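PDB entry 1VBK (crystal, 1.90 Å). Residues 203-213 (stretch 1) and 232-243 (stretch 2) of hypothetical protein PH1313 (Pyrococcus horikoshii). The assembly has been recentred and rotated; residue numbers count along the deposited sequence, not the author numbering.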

# COMPACT_ATOMS: atom_id res chain seq x y z
N VAL A 203 1.98 -11.71 3.06
CA VAL A 203 2.57 -10.54 2.43
C VAL A 203 3.22 -10.84 1.08
O VAL A 203 4.03 -11.77 0.97
CB VAL A 203 3.64 -9.88 3.33
CG1 VAL A 203 4.26 -8.68 2.63
CG2 VAL A 203 3.01 -9.46 4.66
N GLU A 204 2.85 -10.08 0.06
CA GLU A 204 3.45 -10.25 -1.25
C GLU A 204 4.78 -9.52 -1.14
O GLU A 204 4.82 -8.32 -0.85
CB GLU A 204 2.59 -9.59 -2.33
CG GLU A 204 3.34 -9.38 -3.64
CD GLU A 204 2.45 -8.85 -4.74
OE1 GLU A 204 1.67 -7.91 -4.49
OE2 GLU A 204 2.56 -9.37 -5.87
N VAL A 205 5.88 -10.23 -1.37
CA VAL A 205 7.19 -9.62 -1.24
C VAL A 205 7.97 -9.46 -2.54
O VAL A 205 8.08 -10.40 -3.34
CB VAL A 205 8.07 -10.40 -0.25
CG1 VAL A 205 9.44 -9.75 -0.13
CG2 VAL A 205 7.40 -10.45 1.12
N ILE A 206 8.50 -8.26 -2.75
CA ILE A 206 9.32 -7.98 -3.92
C ILE A 206 10.75 -8.05 -3.38
O ILE A 206 11.17 -7.19 -2.59
CB ILE A 206 9.07 -6.56 -4.48
CG1 ILE A 206 7.64 -6.45 -5.02
CG2 ILE A 206 10.07 -6.26 -5.59
CD1 ILE A 206 7.29 -5.07 -5.56
N PRO A 207 11.51 -9.08 -3.77
CA PRO A 207 12.88 -9.19 -3.28
C PRO A 207 13.78 -8.14 -3.92
O PRO A 207 13.73 -7.92 -5.13
CB PRO A 207 13.27 -10.61 -3.67
CG PRO A 207 12.54 -10.79 -4.97
CD PRO A 207 11.17 -10.21 -4.66
N VAL A 208 14.60 -7.49 -3.10
CA VAL A 208 15.50 -6.46 -3.59
C VAL A 208 16.93 -6.71 -3.15
O VAL A 208 17.20 -6.96 -1.98
CB VAL A 208 15.09 -5.05 -3.09
CG1 VAL A 208 16.11 -4.00 -3.57
CG2 VAL A 208 13.71 -4.69 -3.61
N TYR A 209 17.84 -6.66 -4.11
CA TYR A 209 19.26 -6.83 -3.84
C TYR A 209 19.91 -5.47 -3.99
O TYR A 209 19.88 -4.88 -5.07
CB TYR A 209 19.90 -7.80 -4.83
CG TYR A 209 21.40 -7.87 -4.70
CD1 TYR A 209 22.01 -8.50 -3.62
CD2 TYR A 209 22.23 -7.28 -5.67
CE1 TYR A 209 23.39 -8.55 -3.50
CE2 TYR A 209 23.62 -7.33 -5.55
CZ TYR A 209 24.19 -7.96 -4.46
OH TYR A 209 25.56 -8.03 -4.35
N ILE A 210 20.49 -4.95 -2.91
CA ILE A 210 21.16 -3.66 -2.96
C ILE A 210 22.65 -3.91 -3.15
O ILE A 210 23.37 -4.22 -2.20
CB ILE A 210 20.92 -2.86 -1.66
CG1 ILE A 210 19.42 -2.65 -1.45
CG2 ILE A 210 21.60 -1.49 -1.75
CD1 ILE A 210 19.07 -1.97 -0.15
N GLY A 211 23.11 -3.80 -4.39
CA GLY A 211 24.51 -4.03 -4.67
C GLY A 211 24.80 -3.99 -6.16
O GLY A 211 24.03 -3.44 -6.94
N LYS A 212 25.92 -4.60 -6.54
CA LYS A 212 26.34 -4.64 -7.93
C LYS A 212 26.32 -6.07 -8.47
O LYS A 212 25.95 -6.99 -7.75
CB LYS A 212 27.75 -4.07 -8.06
CG LYS A 212 27.94 -2.75 -7.32
CD LYS A 212 26.92 -1.72 -7.77
CE LYS A 212 27.06 -0.42 -7.00
NZ LYS A 212 26.06 0.59 -7.44
N ASP A 213 26.70 -6.23 -9.73
CA ASP A 213 26.76 -7.54 -10.35
C ASP A 213 28.02 -8.26 -9.89
O ASP A 213 28.98 -8.41 -10.66
CB ASP A 213 26.78 -7.40 -11.88
CG ASP A 213 25.49 -7.85 -12.53
OD1 ASP A 213 25.22 -9.08 -12.54
OD2 ASP A 213 24.73 -6.99 -13.02
N TYR A 232 4.09 -18.17 -5.10
CA TYR A 232 3.01 -18.12 -6.08
C TYR A 232 2.00 -17.03 -5.72
O TYR A 232 1.51 -16.97 -4.59
CB TYR A 232 2.33 -19.49 -6.17
CG TYR A 232 3.31 -20.62 -6.31
CD1 TYR A 232 3.57 -21.48 -5.25
CD2 TYR A 232 4.01 -20.82 -7.51
CE1 TYR A 232 4.50 -22.51 -5.36
CE2 TYR A 232 4.95 -21.85 -7.63
CZ TYR A 232 5.19 -22.69 -6.56
OH TYR A 232 6.10 -23.71 -6.67
N GLY A 233 1.70 -16.17 -6.69
CA GLY A 233 0.77 -15.09 -6.45
C GLY A 233 1.44 -13.73 -6.54
O GLY A 233 0.77 -12.70 -6.64
N SER A 234 2.77 -13.72 -6.50
CA SER A 234 3.52 -12.47 -6.60
C SER A 234 4.29 -12.52 -7.91
O SER A 234 4.37 -13.57 -8.54
CB SER A 234 4.49 -12.33 -5.44
OG SER A 234 5.56 -13.25 -5.56
N LYS A 235 4.86 -11.38 -8.32
CA LYS A 235 5.63 -11.33 -9.55
C LYS A 235 6.86 -12.23 -9.42
O LYS A 235 7.30 -12.84 -10.40
CB LYS A 235 6.05 -9.89 -9.87
CG LYS A 235 4.91 -9.05 -10.42
CD LYS A 235 4.32 -9.68 -11.68
CE LYS A 235 3.12 -8.92 -12.21
NZ LYS A 235 3.48 -7.54 -12.66
N GLY A 236 7.40 -12.29 -8.21
CA GLY A 236 8.55 -13.14 -7.94
C GLY A 236 9.84 -12.90 -8.72
O GLY A 236 10.51 -13.86 -9.09
N PHE A 237 10.18 -11.64 -8.97
CA PHE A 237 11.40 -11.32 -9.69
C PHE A 237 12.34 -10.52 -8.80
O PHE A 237 11.92 -9.58 -8.12
CB PHE A 237 11.10 -10.51 -10.95
CG PHE A 237 10.39 -11.29 -12.02
CD1 PHE A 237 10.87 -12.54 -12.42
CD2 PHE A 237 9.25 -10.78 -12.63
CE1 PHE A 237 10.22 -13.27 -13.41
CE2 PHE A 237 8.59 -11.51 -13.62
CZ PHE A 237 9.08 -12.75 -14.01
N LEU A 238 13.61 -10.90 -8.79
CA LEU A 238 14.61 -10.22 -7.99
C LEU A 238 14.94 -8.87 -8.61
O LEU A 238 15.22 -8.78 -9.80
CB LEU A 238 15.89 -11.05 -7.90
CG LEU A 238 17.03 -10.42 -7.10
CD1 LEU A 238 16.61 -10.28 -5.65
CD2 LEU A 238 18.28 -11.28 -7.21
N VAL A 239 14.88 -7.82 -7.79
CA VAL A 239 15.18 -6.47 -8.25
C VAL A 239 16.55 -6.06 -7.73
O VAL A 239 16.81 -6.12 -6.53
CB VAL A 239 14.14 -5.46 -7.74
CG1 VAL A 239 14.56 -4.04 -8.11
CG2 VAL A 239 12.77 -5.78 -8.32
N VAL A 240 17.43 -5.64 -8.63
CA VAL A 240 18.76 -5.20 -8.24
C VAL A 240 18.77 -3.68 -8.23
O VAL A 240 18.50 -3.05 -9.25
CB VAL A 240 19.83 -5.71 -9.24
CG1 VAL A 240 21.22 -5.32 -8.76
CG2 VAL A 240 19.72 -7.21 -9.40
N ALA A 241 19.06 -3.08 -7.08
CA ALA A 241 19.11 -1.63 -6.96
C ALA A 241 20.55 -1.19 -6.77
O ALA A 241 21.18 -1.53 -5.78
CB ALA A 241 18.25 -1.17 -5.79
N GLU A 242 21.06 -0.42 -7.73
CA GLU A 242 22.44 0.06 -7.70
C GLU A 242 22.70 1.10 -6.61
O GLU A 242 23.85 1.30 -6.21
CB GLU A 242 22.82 0.65 -9.06
CG GLU A 242 22.04 1.91 -9.44
CD GLU A 242 20.70 1.61 -10.10
OE1 GLU A 242 20.02 0.66 -9.68
OE2 GLU A 242 20.33 2.35 -11.04
N SER A 243 21.65 1.75 -6.13
CA SER A 243 21.78 2.77 -5.09
C SER A 243 20.46 2.91 -4.33
O SER A 243 19.43 2.41 -4.78
CB SER A 243 22.20 4.11 -5.70
OG SER A 243 21.48 4.37 -6.89
O HOH W 1 5.05 -8.63 -6.91
O HOH W 2 7.49 -10.10 -6.29
O HOH W 3 6.37 -12.68 -2.77

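The two stretches meet as neighbouring parallel strands, with Val208, Tyr209 and Ile210 paired to Val239, Val240 and Ala241. Tyr209, the residue with the largest covered area, sits at the centre of the ladder. Its N donates to Val239 O (2.7 Å) and its O accepts from Ala241 N (2.8 Å), so this one residue uses both backbone polar groups to bridge alternate residues of the partner strand, as parallel pairing requires. Its side chain lies on the same face as Val240, whose CG1 approaches the ring edge, 3.8 Å from Tyr209 CD2.

Pro207 covers nearly as much. Lacking an amide hydrogen, it contributes through its carbonyl, with Val239 N donating to Pro207 O at 2.9 Å, while its ring packs against Leu238 (Pro207 CB to Leu238 CD1, 3.9 Å). Val239 is the third anchor of the contact: its N and O both bond across the strands, and its CG2 lies 3.9 Å from Ile206 CG2.

Beyond this ladder the bonding changes at both ends. Gly211 N reaches Ala241 O at a longer 3.3 Å, and Lys212 NZ then donates to Glu242 O (2.6 Å). Before Pro207 the backbones are farther apart and water fills in: one molecule donates to Val205 O (3.0 Å) and accepts from Gly236 N (2.9 Å).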